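PDB 4NNC: OBCA, Oxalate Biosynthetic Component A from Burkholderia glumae, which is a single-chain protein built round a TIM-barrel domain of eight parallel strands, with an additional N-terminal domain, and binds the ligand 2KQ in this structure. Local coordinates for residues V347-H352 with D396-R401; A379-Y384 with L449-M454; D417-A422 with Q455-D460. All coordinates share one frame; numbering follows the deposited sequence.

Contact 1: V347-H352 with D396-R401; sequences VEVFNH and DSLIAR. With 2KQ ((3S)-3-[2-[3-[[(2R)-4-[[[(2R,3S,4R,5R)-5-(6-aminopurin-9-yl)-4-oxidanyl-3-phosphonooxy-oxolan-2-yl]methoxy-oxidanyl-phosphoryl]oxy-oxidanyl-phosphoryl]oxy-3,3-dimethyl-2-oxidanyl-butanoyl]amino]propanoylamino]ethylsulfanyl]-3-oxidanyl-butanoic acid), chain D.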
loop_
_atom_site.group_PDB
_atom_site.type_symbol
_atom_site.label_atom_id
_atom_site.label_comp_id
_atom_site.label_asym_id
_atom_site.label_seq_id
_atom_site.Cartn_x
_atom_site.Cartn_y
_atom_site.Cartn_z
ATOM N N VAL A 347 -15.617 -8.975 -6.313
ATOM C CA VAL A 347 -15.428 -8.356 -7.620
ATOM C C VAL A 347 -14.588 -7.081 -7.453
ATOM O O VAL A 347 -15.025 -6.131 -6.802
ATOM C CB VAL A 347 -16.786 -8.035 -8.320
ATOM C CG1 VAL A 347 -16.555 -7.380 -9.679
ATOM C CG2 VAL A 347 -17.610 -9.304 -8.498
ATOM N N GLU A 348 -13.378 -7.065 -8.019
ATOM C CA GLU A 348 -12.544 -5.860 -7.966
ATOM C C GLU A 348 -12.893 -4.938 -9.136
ATOM O O GLU A 348 -12.580 -5.213 -10.299
ATOM C CB GLU A 348 -11.052 -6.202 -7.964
ATOM C CG GLU A 348 -10.656 -7.315 -6.974
ATOM C CD GLU A 348 -10.996 -6.978 -5.513
ATOM O OE1 GLU A 348 -11.077 -5.774 -5.155
ATOM O OE2 GLU A 348 -11.185 -7.921 -4.711
ATOM N N VAL A 349 -13.579 -3.849 -8.828
ATOM C CA VAL A 349 -14.043 -2.971 -9.882
ATOM C C VAL A 349 -12.923 -1.998 -10.199
ATOM O O VAL A 349 -12.825 -0.921 -9.602
ATOM C CB VAL A 349 -15.338 -2.232 -9.475
ATOM C CG1 VAL A 349 -15.936 -1.536 -10.677
ATOM C CG2 VAL A 349 -16.331 -3.222 -8.873
ATOM N N PHE A 350 -12.056 -2.397 -11.125
ATOM C CA PHE A 350 -10.927 -1.559 -11.502
ATOM C C PHE A 350 -11.377 -0.564 -12.552
ATOM O O PHE A 350 -10.821 0.528 -12.655
ATOM C CB PHE A 350 -9.795 -2.389 -12.111
ATOM C CG PHE A 350 -8.929 -3.114 -11.112
ATOM C CD1 PHE A 350 -9.159 -4.455 -10.831
ATOM C CD2 PHE A 350 -7.843 -2.484 -10.516
ATOM C CE1 PHE A 350 -8.352 -5.151 -9.950
ATOM C CE2 PHE A 350 -7.026 -3.173 -9.616
ATOM C CZ PHE A 350 -7.278 -4.514 -9.335
ATOM N N ASN A 351 -12.382 -0.937 -13.342
ATOM C CA ASN A 351 -12.683 -0.171 -14.552
ATOM C C ASN A 351 -14.099 -0.361 -15.064
ATOM O O ASN A 351 -14.850 -1.187 -14.540
ATOM C CB ASN A 351 -11.636 -0.480 -15.651
ATOM C CG ASN A 351 -11.468 -1.989 -15.924
ATOM O OD1 ASN A 351 -12.455 -2.732 -16.067
ATOM N ND2 ASN A 351 -10.211 -2.442 -16.004
ATOM N N HIS A 352 -14.463 0.388 -16.101
ATOM C CA HIS A 352 -15.830 0.335 -16.615
ATOM C C HIS A 352 -16.105 -0.962 -17.330
ATOM O O HIS A 352 -17.233 -1.446 -17.314
ATOM C CB HIS A 352 -16.133 1.534 -17.514
ATOM C CG HIS A 352 -16.451 2.770 -16.742
ATOM N ND1 HIS A 352 -17.687 2.981 -16.170
ATOM C CD2 HIS A 352 -15.691 3.838 -16.407
ATOM C CE1 HIS A 352 -17.680 4.139 -15.530
ATOM N NE2 HIS A 352 -16.480 4.678 -15.655
ATOM N N ASP A 396 -10.185 4.256 -18.945
ATOM C CA ASP A 396 -11.326 3.440 -18.503
ATOM C C ASP A 396 -11.488 3.455 -16.969
ATOM O O ASP A 396 -12.164 2.603 -16.398
ATOM C CB ASP A 396 -11.215 2.007 -19.040
ATOM C CG ASP A 396 -12.558 1.278 -19.048
ATOM O OD1 ASP A 396 -13.582 1.920 -19.384
ATOM O OD2 ASP A 396 -12.604 0.073 -18.690
ATOM N N SER A 397 -10.879 4.446 -16.320
ATOM C CA SER A 397 -10.933 4.620 -14.869
ATOM C C SER A 397 -12.346 4.870 -14.325
ATOM O O SER A 397 -13.179 5.494 -14.994
ATOM C CB SER A 397 -10.063 5.816 -14.466
ATOM O OG SER A 397 -8.843 5.821 -15.169
ATOM N N LEU A 398 -12.592 4.414 -13.096
ATOM C CA LEU A 398 -13.851 4.693 -12.412
ATOM C C LEU A 398 -14.004 6.195 -12.169
ATOM O O LEU A 398 -15.075 6.758 -12.385
ATOM C CB LEU A 398 -13.949 3.924 -11.089
ATOM C CG LEU A 398 -14.172 2.412 -11.168
ATOM C CD1 LEU A 398 -14.597 1.856 -9.802
ATOM C CD2 LEU A 398 -15.180 2.034 -12.246
ATOM N N ILE A 399 -12.935 6.836 -11.709
ATOM C CA ILE A 399 -12.890 8.286 -11.662
ATOM C C ILE A 399 -12.053 8.699 -12.870
ATOM O O ILE A 399 -10.849 8.428 -12.895
ATOM C CB ILE A 399 -12.227 8.793 -10.360
ATOM C CG1 ILE A 399 -13.008 8.305 -9.136
ATOM C CG2 ILE A 399 -12.095 10.323 -10.374
ATOM C CD1 ILE A 399 -12.523 8.888 -7.779
ATOM N N ALA A 400 -12.684 9.324 -13.870
ATOM C CA ALA A 400 -11.995 9.697 -15.120
ATOM C C ALA A 400 -10.690 10.385 -14.796
ATOM O O ALA A 400 -10.643 11.203 -13.869
ATOM C CB ALA A 400 -12.864 10.606 -15.982
ATOM N N ARG A 401 -9.628 10.048 -15.529
ATOM C CA ARG A 401 -8.309 10.578 -15.197
ATOM C C ARG A 401 -8.307 12.105 -15.029
ATOM O O ARG A 401 -7.777 12.610 -14.043
ATOM C CB ARG A 401 -7.236 10.124 -16.199
ATOM C CG ARG A 401 -5.839 10.615 -15.814
ATOM C CD ARG A 401 -4.754 10.065 -16.722
ATOM N NE ARG A 401 -3.487 10.779 -16.553
ATOM C CZ ARG A 401 -2.328 10.197 -16.240
ATOM N NH1 ARG A 401 -1.230 10.934 -16.108
ATOM N NH2 ARG A 401 -2.263 8.876 -16.056
HETATM C C01 2KQ D . 2.552 2.480 -3.775
HETATM C C02 2KQ D . 1.625 3.183 -2.772
HETATM C C03 2KQ D . 0.962 2.099 -1.785
HETATM C C04 2KQ D . 2.460 4.203 -1.987
HETATM O O05 2KQ D . 1.608 4.862 -1.078
HETATM P P06 2KQ D . 1.951 6.332 -0.566
HETATM O O07 2KQ D . 1.253 6.554 0.764
HETATM O O08 2KQ D . 3.448 6.496 -0.363
HETATM O O09 2KQ D . 1.393 7.371 -1.634
HETATM P P10 2KQ D . 2.151 7.971 -2.916
HETATM O O11 2KQ D . 1.161 8.642 -3.827
HETATM O O12 2KQ D . 2.809 6.846 -3.678
HETATM O O13 2KQ D . 3.264 9.033 -2.453
HETATM C C14 2KQ D . 4.142 9.614 -3.430
HETATM C C15 2KQ D . 4.817 10.796 -2.876
HETATM O O16 2KQ D . 3.851 11.702 -2.205
HETATM C C17 2KQ D . 4.194 11.757 -0.812
HETATM N N18 2KQ D . 2.987 11.696 -0.064
HETATM C C19 2KQ D . 2.254 10.605 0.221
HETATM N N20 2KQ D . 1.168 10.973 0.939
HETATM C C21 2KQ D . 1.202 12.321 1.113
HETATM C C22 2KQ D . 0.369 13.256 1.760
HETATM N N23 2KQ D . -0.848 12.830 2.439
HETATM N N24 2KQ D . 0.715 14.556 1.738
HETATM C C25 2KQ D . 1.839 14.960 1.095
HETATM N N26 2KQ D . 2.659 14.097 0.478
HETATM C C27 2KQ D . 2.350 12.774 0.477
HETATM C C28 2KQ D . 5.118 10.639 -0.549
HETATM O O29 2KQ D . 6.073 10.973 0.458
HETATM C C30 2KQ D . 5.819 10.434 -1.827
HETATM O O31 2KQ D . 6.957 11.318 -1.901
HETATM P P32 2KQ D . 7.848 11.406 -3.275
HETATM O O33 2KQ D . 7.025 11.996 -4.430
HETATM O O34 2KQ D . 9.082 12.254 -3.044
HETATM O O35 2KQ D . 8.280 10.011 -3.646
HETATM C C36 2KQ D . 0.565 4.019 -3.561
HETATM O O37 2KQ D . 1.221 4.929 -4.338
HETATM C C38 2KQ D . -0.366 3.204 -4.474
HETATM O O39 2KQ D . 0.015 2.693 -5.523
HETATM N N40 2KQ D . -1.766 3.080 -4.094
HETATM C C41 2KQ D . -2.613 2.352 -4.979
HETATM C C42 2KQ D . -2.711 0.890 -4.558
HETATM C C43 2KQ D . -3.637 0.038 -5.456
HETATM O O44 2KQ D . -3.512 0.026 -6.682
HETATM N N45 2KQ D . -4.674 -0.727 -4.821
HETATM C C46 2KQ D . -5.522 -1.506 -5.674
HETATM C C47 2KQ D . -5.547 -2.946 -5.213
HETATM S S48 2KQ D . -6.848 -3.874 -6.012
HETATM C C49 2KQ D . -6.988 -5.472 -5.237
HETATM C C50 2KQ D . -8.221 -5.437 -4.501
HETATM O O51 2KQ D . -5.944 -5.684 -4.309
HETATM C C52 2KQ D . -7.144 -6.601 -6.303
HETATM C C53 2KQ D . -6.430 -7.900 -6.090
HETATM O O54 2KQ D . -5.675 -8.081 -5.088
HETATM O O55 2KQ D . -6.603 -8.820 -6.933
HETATM O O HOH W 1 -10.473 3.036 -11.548
HETATM O O HOH W 2 -16.089 7.854 -15.155
#
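Asn351 and Ser397 bring the two backbones closest, CA to CA 5.1 Å, where strand 344-349 of the TIM barrel gives way to helix 352-359 and meets the loop running from strand 393-395 to helix 401-411. From the first turn of that helix the amide of His352 donates to Asp396 O (3.2 Å, 151° at the hydrogen). A water also lies between the backbones, accepting from Leu398 N and within hydrogen-bonding distance of Phe350 O. Two side chains serve the same helix start: Asn351, in the N-cap position, uses OD1 for Ile354 N, and Asp396 uses OD2 for Ala353 N. With CG anti to its own amide nitrogen (chi1 -159°), Asp396 swings its carboxylate to the helix start, OD1 lying 3.2 Å from His352 CB. Beside this polar corner the contact is apolar. Leu398 crosses Val349 at about a right angle, its CD1 3.8 Å from Val349 CG1, while its CD2 packs on the backbone of Asn351; Val355 touches both residues. Phe350 turns away from the loop into the ligand site, at the C-terminal end of the barrel strand, and also touches the bound oxalate ion; its CZ comes within 3.4 Å of S48 of 2KQ. At the outer margin, the imidazole of His352 presents its edge to the loop, CD2 standing 3.3 Å from Ser397 O, and a second water joins its NE2 to Leu398 O.

Contact 2: A379-Y384 with L449-M454; sequences AGVDQY and LLPGPM. With 2KQ ((3S)-3-[2-[3-[[(2R)-4-[[[(2R,3S,4R,5R)-5-(6-aminopurin-9-yl)-4-oxidanyl-3-phosphonooxy-oxolan-2-yl]methoxy-oxidanyl-phosphoryl]oxy-oxidanyl-phosphoryl]oxy-3,3-dimethyl-2-oxidanyl-butanoyl]amino]propanoylamino]ethylsulfanyl]-3-oxidanyl-butanoic acid), chain D.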
loop_
_atom_site.group_PDB
_atom_site.type_symbol
_atom_site.label_atom_id
_atom_site.label_comp_id
_atom_site.label_asym_id
_atom_site.label_seq_id
_atom_site.Cartn_x
_atom_site.Cartn_y
_atom_site.Cartn_z
ATOM N N ALA A 379 -11.224 2.896 -6.626
ATOM C CA ALA A 379 -11.323 4.286 -7.045
ATOM C C ALA A 379 -9.963 4.974 -7.005
ATOM O O ALA A 379 -9.117 4.624 -6.175
ATOM C CB ALA A 379 -12.320 5.024 -6.167
ATOM N N GLY A 380 -9.751 5.936 -7.908
ATOM C CA GLY A 380 -8.562 6.776 -7.887
ATOM C C GLY A 380 -7.314 6.222 -8.562
ATOM O O GLY A 380 -6.274 6.906 -8.620
ATOM N N VAL A 381 -7.391 4.982 -9.047
ATOM C CA VAL A 381 -6.258 4.377 -9.749
ATOM C C VAL A 381 -6.544 4.433 -11.256
ATOM O O VAL A 381 -7.517 3.827 -11.727
ATOM C CB VAL A 381 -6.031 2.925 -9.278
ATOM C CG1 VAL A 381 -4.878 2.288 -10.019
ATOM C CG2 VAL A 381 -5.777 2.882 -7.764
ATOM N N ASP A 382 -5.738 5.193 -12.003
ATOM C CA ASP A 382 -5.996 5.396 -13.440
ATOM C C ASP A 382 -5.869 4.085 -14.242
ATOM O O ASP A 382 -4.905 3.326 -14.070
ATOM C CB ASP A 382 -5.057 6.459 -14.040
ATOM C CG ASP A 382 -5.108 7.806 -13.297
ATOM O OD1 ASP A 382 -6.062 8.059 -12.523
ATOM O OD2 ASP A 382 -4.187 8.627 -13.506
ATOM N N GLN A 383 -6.834 3.848 -15.131
ATOM C CA GLN A 383 -6.923 2.610 -15.911
ATOM C C GLN A 383 -7.083 2.869 -17.408
ATOM O O GLN A 383 -7.726 3.843 -17.827
ATOM C CB GLN A 383 -8.133 1.786 -15.437
ATOM C CG GLN A 383 -8.096 1.381 -13.966
ATOM C CD GLN A 383 -7.010 0.343 -13.662
ATOM O OE1 GLN A 383 -6.570 -0.402 -14.544
ATOM N NE2 GLN A 383 -6.568 0.303 -12.410
ATOM N N TYR A 384 -6.525 1.976 -18.216
ATOM C CA TYR A 384 -6.782 1.992 -19.648
ATOM C C TYR A 384 -7.770 0.899 -20.035
ATOM O O TYR A 384 -7.952 -0.098 -19.327
ATOM C CB TYR A 384 -5.489 1.754 -20.428
ATOM C CG TYR A 384 -4.555 2.928 -20.492
ATOM C CD1 TYR A 384 -5.038 4.204 -20.758
ATOM C CD2 TYR A 384 -3.180 2.764 -20.300
ATOM C CE1 TYR A 384 -4.183 5.298 -20.838
ATOM C CE2 TYR A 384 -2.310 3.859 -20.366
ATOM C CZ TYR A 384 -2.829 5.124 -20.639
ATOM O OH TYR A 384 -2.004 6.223 -20.715
ATOM N N LEU A 449 -11.873 1.603 -1.875
ATOM C CA LEU A 449 -10.499 1.878 -1.499
ATOM C C LEU A 449 -10.090 3.140 -2.240
ATOM O O LEU A 449 -10.719 3.508 -3.233
ATOM C CB LEU A 449 -9.573 0.715 -1.897
ATOM C CG LEU A 449 -9.304 0.368 -3.373
ATOM C CD1 LEU A 449 -8.315 1.309 -4.078
ATOM C CD2 LEU A 449 -8.800 -1.081 -3.488
ATOM N N LEU A 450 -9.021 3.775 -1.780
ATOM C CA LEU A 450 -8.421 4.900 -2.478
ATOM C C LEU A 450 -6.916 4.856 -2.260
ATOM O O LEU A 450 -6.455 4.441 -1.200
ATOM C CB LEU A 450 -8.988 6.227 -1.954
ATOM C CG LEU A 450 -10.371 6.656 -2.454
ATOM C CD1 LEU A 450 -10.902 7.846 -1.647
ATOM C CD2 LEU A 450 -10.283 6.995 -3.936
ATOM N N PRO A 451 -6.143 5.295 -3.261
ATOM C CA PRO A 451 -4.680 5.341 -3.150
ATOM C C PRO A 451 -4.229 6.425 -2.166
ATOM O O PRO A 451 -4.843 7.495 -2.134
ATOM C CB PRO A 451 -4.237 5.688 -4.572
ATOM C CG PRO A 451 -5.386 6.446 -5.147
ATOM C CD PRO A 451 -6.618 5.804 -4.561
ATOM N N GLY A 452 -3.182 6.128 -1.389
ATOM C CA GLY A 452 -2.672 6.958 -0.299
ATOM C C GLY A 452 -3.089 8.411 -0.132
ATOM O O GLY A 452 -3.873 8.734 0.746
ATOM N N PRO A 453 -2.564 9.299 -0.986
ATOM C CA PRO A 453 -2.832 10.740 -0.923
ATOM C C PRO A 453 -4.274 11.108 -1.203
ATOM O O PRO A 453 -4.497 12.300 -1.382
ATOM C CB PRO A 453 -1.970 11.312 -2.055
ATOM C CG PRO A 453 -0.935 10.271 -2.321
ATOM C CD PRO A 453 -1.616 8.963 -2.061
ATOM N N MET A 454 -5.196 10.143 -1.264
ATOM C CA MET A 454 -6.617 10.393 -1.546
ATOM C C MET A 454 -7.506 9.823 -0.437
ATOM O O MET A 454 -8.730 10.012 -0.448
ATOM C CB MET A 454 -7.042 9.784 -2.903
ATOM C CG MET A 454 -6.518 10.516 -4.124
ATOM S SD MET A 454 -7.110 9.907 -5.734
ATOM C CE MET A 454 -8.852 10.275 -5.629
HETATM C C01 2KQ D . 2.552 2.480 -3.775
HETATM C C02 2KQ D . 1.625 3.183 -2.772
HETATM C C03 2KQ D . 0.962 2.099 -1.785
HETATM C C04 2KQ D . 2.460 4.203 -1.987
HETATM O O05 2KQ D . 1.608 4.862 -1.078
HETATM P P06 2KQ D . 1.951 6.332 -0.566
HETATM O O07 2KQ D . 1.253 6.554 0.764
HETATM O O08 2KQ D . 3.448 6.496 -0.363
HETATM O O09 2KQ D . 1.393 7.371 -1.634
HETATM P P10 2KQ D . 2.151 7.971 -2.916
HETATM O O11 2KQ D . 1.161 8.642 -3.827
HETATM O O12 2KQ D . 2.809 6.846 -3.678
HETATM O O13 2KQ D . 3.264 9.033 -2.453
HETATM C C14 2KQ D . 4.142 9.614 -3.430
HETATM C C15 2KQ D . 4.817 10.796 -2.876
HETATM O O16 2KQ D . 3.851 11.702 -2.205
HETATM C C17 2KQ D . 4.194 11.757 -0.812
HETATM N N18 2KQ D . 2.987 11.696 -0.064
HETATM C C19 2KQ D . 2.254 10.605 0.221
HETATM N N20 2KQ D . 1.168 10.973 0.939
HETATM C C21 2KQ D . 1.202 12.321 1.113
HETATM C C22 2KQ D . 0.369 13.256 1.760
HETATM N N23 2KQ D . -0.848 12.830 2.439
HETATM N N24 2KQ D . 0.715 14.556 1.738
HETATM C C25 2KQ D . 1.839 14.960 1.095
HETATM N N26 2KQ D . 2.659 14.097 0.478
HETATM C C27 2KQ D . 2.350 12.774 0.477
HETATM C C28 2KQ D . 5.118 10.639 -0.549
HETATM O O29 2KQ D . 6.073 10.973 0.458
HETATM C C30 2KQ D . 5.819 10.434 -1.827
HETATM O O31 2KQ D . 6.957 11.318 -1.901
HETATM P P32 2KQ D . 7.848 11.406 -3.275
HETATM O O33 2KQ D . 7.025 11.996 -4.430
HETATM O O34 2KQ D . 9.082 12.254 -3.044
HETATM O O35 2KQ D . 8.280 10.011 -3.646
HETATM C C36 2KQ D . 0.565 4.019 -3.561
HETATM O O37 2KQ D . 1.221 4.929 -4.338
HETATM C C38 2KQ D . -0.366 3.204 -4.474
HETATM O O39 2KQ D . 0.015 2.693 -5.523
HETATM N N40 2KQ D . -1.766 3.080 -4.094
HETATM C C41 2KQ D . -2.613 2.352 -4.979
HETATM C C42 2KQ D . -2.711 0.890 -4.558
HETATM C C43 2KQ D . -3.637 0.038 -5.456
HETATM O O44 2KQ D . -3.512 0.026 -6.682
HETATM N N45 2KQ D . -4.674 -0.727 -4.821
HETATM C C46 2KQ D . -5.522 -1.506 -5.674
HETATM C C47 2KQ D . -5.547 -2.946 -5.213
HETATM S S48 2KQ D . -6.848 -3.874 -6.012
HETATM C C49 2KQ D . -6.988 -5.472 -5.237
HETATM C C50 2KQ D . -8.221 -5.437 -4.501
HETATM O O51 2KQ D . -5.944 -5.684 -4.309
HETATM C C52 2KQ D . -7.144 -6.601 -6.303
HETATM C C53 2KQ D . -6.430 -7.900 -6.090
HETATM O O54 2KQ D . -5.675 -8.081 -5.088
HETATM O O55 2KQ D . -6.603 -8.820 -6.933
#
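Pro451 packs its ring against Ala379 and Gly380, joining the loops that follow two adjacent parallel barrel strands, 373-378 and 444-449, at their C-terminal ends. Its CB, CG and CD meet different neighbours. CB faces the ligand, 3.6 Å from N40 of 2KQ; CG lies 3.6 Å from Gly380 O; and CD sits against Ala379 O at 3.2 Å. The proline is thus wedged between the peptide backbone on one flank and the pantetheine-like arm of 2KQ on another. Gly380, with its positive phi of 84°, offers bare backbone to this ring and to Met454, whose SD is 4.1 Å from Gly380 CA. At the strand ends the backbones are linked by a weak hydrogen bond from Ala379 N to Leu449 O, bent to 131°. Beside this bond Leu450 CD2 packs 3.6 Å from Ala379 CB. Leu449 sets CG between its amide nitrogen and carbonyl carbon (chi1 67°), a turn that carries CD2 to C46 of 2KQ, 4.0 Å away; Val381 CG2 approaches O44 of the same arm, and Pro453 CG approaches O11 of the diphosphate. The contact thus forms part of the wall of the ligand pocket. Around it, Met454 packs on Arg404, Ile407 and Leu411 of helix 401-411, Val381 leans on Phe318 of strand 317-318, and Leu449 rests on Met376 and Val378 along strand 373-378.

Contact 3: D417-A422 with Q455-D460; sequences DSHRRA and QNLLVD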
loop_
_atom_site.group_PDB
_atom_site.type_symbol
_atom_site.label_atom_id
_atom_site.label_comp_id
_atom_site.label_asym_id
_atom_site.label_seq_id
_atom_site.Cartn_x
_atom_site.Cartn_y
_atom_site.Cartn_z
ATOM N N ASP A 417 -12.596 24.025 1.816
ATOM C CA ASP A 417 -13.345 24.341 0.600
ATOM C C ASP A 417 -12.948 23.395 -0.537
ATOM O O ASP A 417 -13.798 22.773 -1.183
ATOM C CB ASP A 417 -13.040 25.780 0.184
ATOM C CG ASP A 417 -14.069 26.354 -0.772
ATOM O OD1 ASP A 417 -14.559 25.636 -1.676
ATOM O OD2 ASP A 417 -14.381 27.551 -0.610
ATOM N N SER A 418 -11.644 23.311 -0.778
ATOM C CA SER A 418 -11.106 22.407 -1.777
ATOM C C SER A 418 -11.486 20.968 -1.457
ATOM O O SER A 418 -11.850 20.199 -2.357
ATOM C CB SER A 418 -9.590 22.554 -1.869
ATOM O OG SER A 418 -9.247 23.722 -2.588
ATOM N N HIS A 419 -11.424 20.612 -0.176
ATOM C CA HIS A 419 -11.731 19.248 0.234
ATOM C C HIS A 419 -13.176 18.875 -0.084
ATOM O O HIS A 419 -13.435 17.755 -0.514
ATOM C CB HIS A 419 -11.452 19.040 1.715
ATOM C CG HIS A 419 -11.712 17.642 2.187
ATOM N ND1 HIS A 419 -12.969 17.200 2.543
ATOM C CD2 HIS A 419 -10.876 16.593 2.368
ATOM C CE1 HIS A 419 -12.894 15.936 2.924
ATOM N NE2 HIS A 419 -11.636 15.546 2.831
ATOM N N ARG A 420 -14.107 19.805 0.136
ATOM C CA ARG A 420 -15.514 19.607 -0.228
ATOM C C ARG A 420 -15.626 19.359 -1.731
ATOM O O ARG A 420 -16.256 18.386 -2.154
ATOM C CB ARG A 420 -16.351 20.836 0.156
ATOM C CG ARG A 420 -17.384 20.612 1.257
ATOM C CD ARG A 420 -17.910 21.949 1.802
ATOM N NE ARG A 420 -17.001 22.556 2.780
ATOM C CZ ARG A 420 -16.436 23.756 2.654
ATOM N NH1 ARG A 420 -16.679 24.503 1.585
ATOM N NH2 ARG A 420 -15.625 24.211 3.601
ATOM N N ARG A 421 -15.015 20.245 -2.524
ATOM C CA ARG A 421 -14.923 20.080 -3.975
ATOM C C ARG A 421 -14.429 18.685 -4.364
ATOM O O ARG A 421 -15.032 18.029 -5.213
ATOM C CB ARG A 421 -13.990 21.128 -4.589
ATOM C CG ARG A 421 -14.645 22.435 -4.996
ATOM C CD ARG A 421 -13.955 23.018 -6.241
ATOM N NE ARG A 421 -14.894 23.243 -7.351
ATOM C CZ ARG A 421 -14.532 23.492 -8.609
ATOM N NH1 ARG A 421 -13.242 23.543 -8.929
ATOM N NH2 ARG A 421 -15.456 23.694 -9.551
ATOM N N ALA A 422 -13.337 18.239 -3.743
ATOM C CA ALA A 422 -12.770 16.925 -4.038
ATOM C C ALA A 422 -13.800 15.819 -3.803
ATOM O O ALA A 422 -13.979 14.926 -4.642
ATOM C CB ALA A 422 -11.524 16.681 -3.206
ATOM N N GLN A 455 -6.889 9.125 0.516
ATOM C CA GLN A 455 -7.624 8.480 1.606
ATOM C C GLN A 455 -8.292 9.455 2.597
ATOM O O GLN A 455 -9.054 9.042 3.466
ATOM C CB GLN A 455 -6.727 7.484 2.348
ATOM C CG GLN A 455 -6.387 6.240 1.555
ATOM C CD GLN A 455 -5.490 5.301 2.326
ATOM O OE1 GLN A 455 -4.748 5.727 3.210
ATOM N NE2 GLN A 455 -5.551 4.013 2.001
ATOM N N ASN A 456 -8.017 10.744 2.461
ATOM C CA ASN A 456 -8.762 11.754 3.212
ATOM C C ASN A 456 -10.218 11.853 2.768
ATOM O O ASN A 456 -11.016 12.563 3.387
ATOM C CB ASN A 456 -8.113 13.125 3.039
ATOM C CG ASN A 456 -7.075 13.404 4.081
ATOM O OD1 ASN A 456 -7.025 12.727 5.115
ATOM N ND2 ASN A 456 -6.241 14.417 3.830
ATOM N N LEU A 457 -10.542 11.153 1.682
ATOM C CA LEU A 457 -11.845 11.242 1.041
ATOM C C LEU A 457 -12.679 10.043 1.421
ATOM O O LEU A 457 -13.895 10.047 1.212
ATOM C CB LEU A 457 -11.683 11.250 -0.481
ATOM C CG LEU A 457 -11.432 12.554 -1.237
ATOM C CD1 LEU A 457 -10.800 13.609 -0.350
ATOM C CD2 LEU A 457 -10.586 12.310 -2.477
ATOM N N LEU A 458 -12.025 9.022 1.975
ATOM C CA LEU A 458 -12.642 7.704 2.138
ATOM C C LEU A 458 -13.994 7.748 2.841
ATOM O O LEU A 458 -15.011 7.318 2.270
ATOM C CB LEU A 458 -11.707 6.738 2.868
ATOM C CG LEU A 458 -10.853 5.795 2.015
ATOM C CD1 LEU A 458 -9.999 4.914 2.895
ATOM C CD2 LEU A 458 -11.701 4.933 1.089
ATOM N N VAL A 459 -14.008 8.273 4.065
ATOM C CA VAL A 459 -15.227 8.269 4.874
ATOM C C VAL A 459 -16.342 9.101 4.242
ATOM O O VAL A 459 -17.467 8.613 4.105
ATOM C CB VAL A 459 -14.966 8.702 6.333
ATOM C CG1 VAL A 459 -16.268 8.726 7.122
ATOM C CG2 VAL A 459 -13.989 7.746 6.996
ATOM N N ASP A 460 -16.025 10.332 3.840
ATOM C CA ASP A 460 -17.001 11.213 3.192
ATOM C C ASP A 460 -17.593 10.601 1.917
ATOM O O ASP A 460 -18.811 10.624 1.724
ATOM C CB ASP A 460 -16.369 12.569 2.855
ATOM C CG ASP A 460 -16.277 13.501 4.068
ATOM O OD1 ASP A 460 -16.917 13.212 5.103
ATOM O OD2 ASP A 460 -15.563 14.526 3.975
#
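His419 reaches from helix 416-440 to the turn that leads into helix 458-464, and its imidazole carries most of the contact. One conventional hydrogen bond crosses: His419 NE2 donates to the backbone oxygen Asn456 O over 3.1 Å, nearly straight at 166°. The acceptor lies almost in the imidazole plane, yet the donor stands well above the carbonyl plane, 54° out of it, so the bond does not follow a lone pair. An extended side chain, CG anti to the amide nitrogen (chi1 -178°), carries the ring to the turn.

The second polar approach is made at the same ring edge by Asp460, whose OD2 comes to 3.2 Å from His419 CE1. Ring and carboxylate planes are 73° apart, and the C-H edge is turned to the oxygen, which is consistent with a weak, largely electrostatic attraction. The other oxygen of Asp460, OD1, is held in a salt bridge with Arg509, which probably tempers the negative charge next to the imidazole. The side-chain OD1 of Asn456 is bonded to Asn481, outside the two segments.

Apolar packing completes the join. Leu457 runs past His419 in the opposite direction and brings CD1 to 3.8 Å from His419 NE2; the same methyl meets Ala422 CB, one turn along the helix, at 4.3 Å. Leu411 of helix 401-411 touches both Leu457 and Ala422.

This is packing of a helix against the turn and first residues of the next helix, in the outer layer of a TIM barrel, between the helices that precede and follow barrel strand 444-449.

Overall arrangement
The three contacts follow one sector of the barrel, from the C-terminal ends of adjacent strands 344-349, 373-378 and 444-449 outward to its helices. Contact 2 is the middle member: its centre lies about 9 Å from that of contact 1 and about 14 Å from that of contact 3, whereas the centres of contacts 1 and 3 are about 19 Å apart and these two do not touch. Along the chain, the segments of contact 2 alternate with those of each neighbour, while contact 1 closes before contact 3 opens. Ser397 OG to Gln383 N ties contact 1 to contact 2; Leu450 against Leu457 ties contact 2 to contact 3, and helix 401-411 borders both. Contacts 1 and 2 both line the 2KQ site.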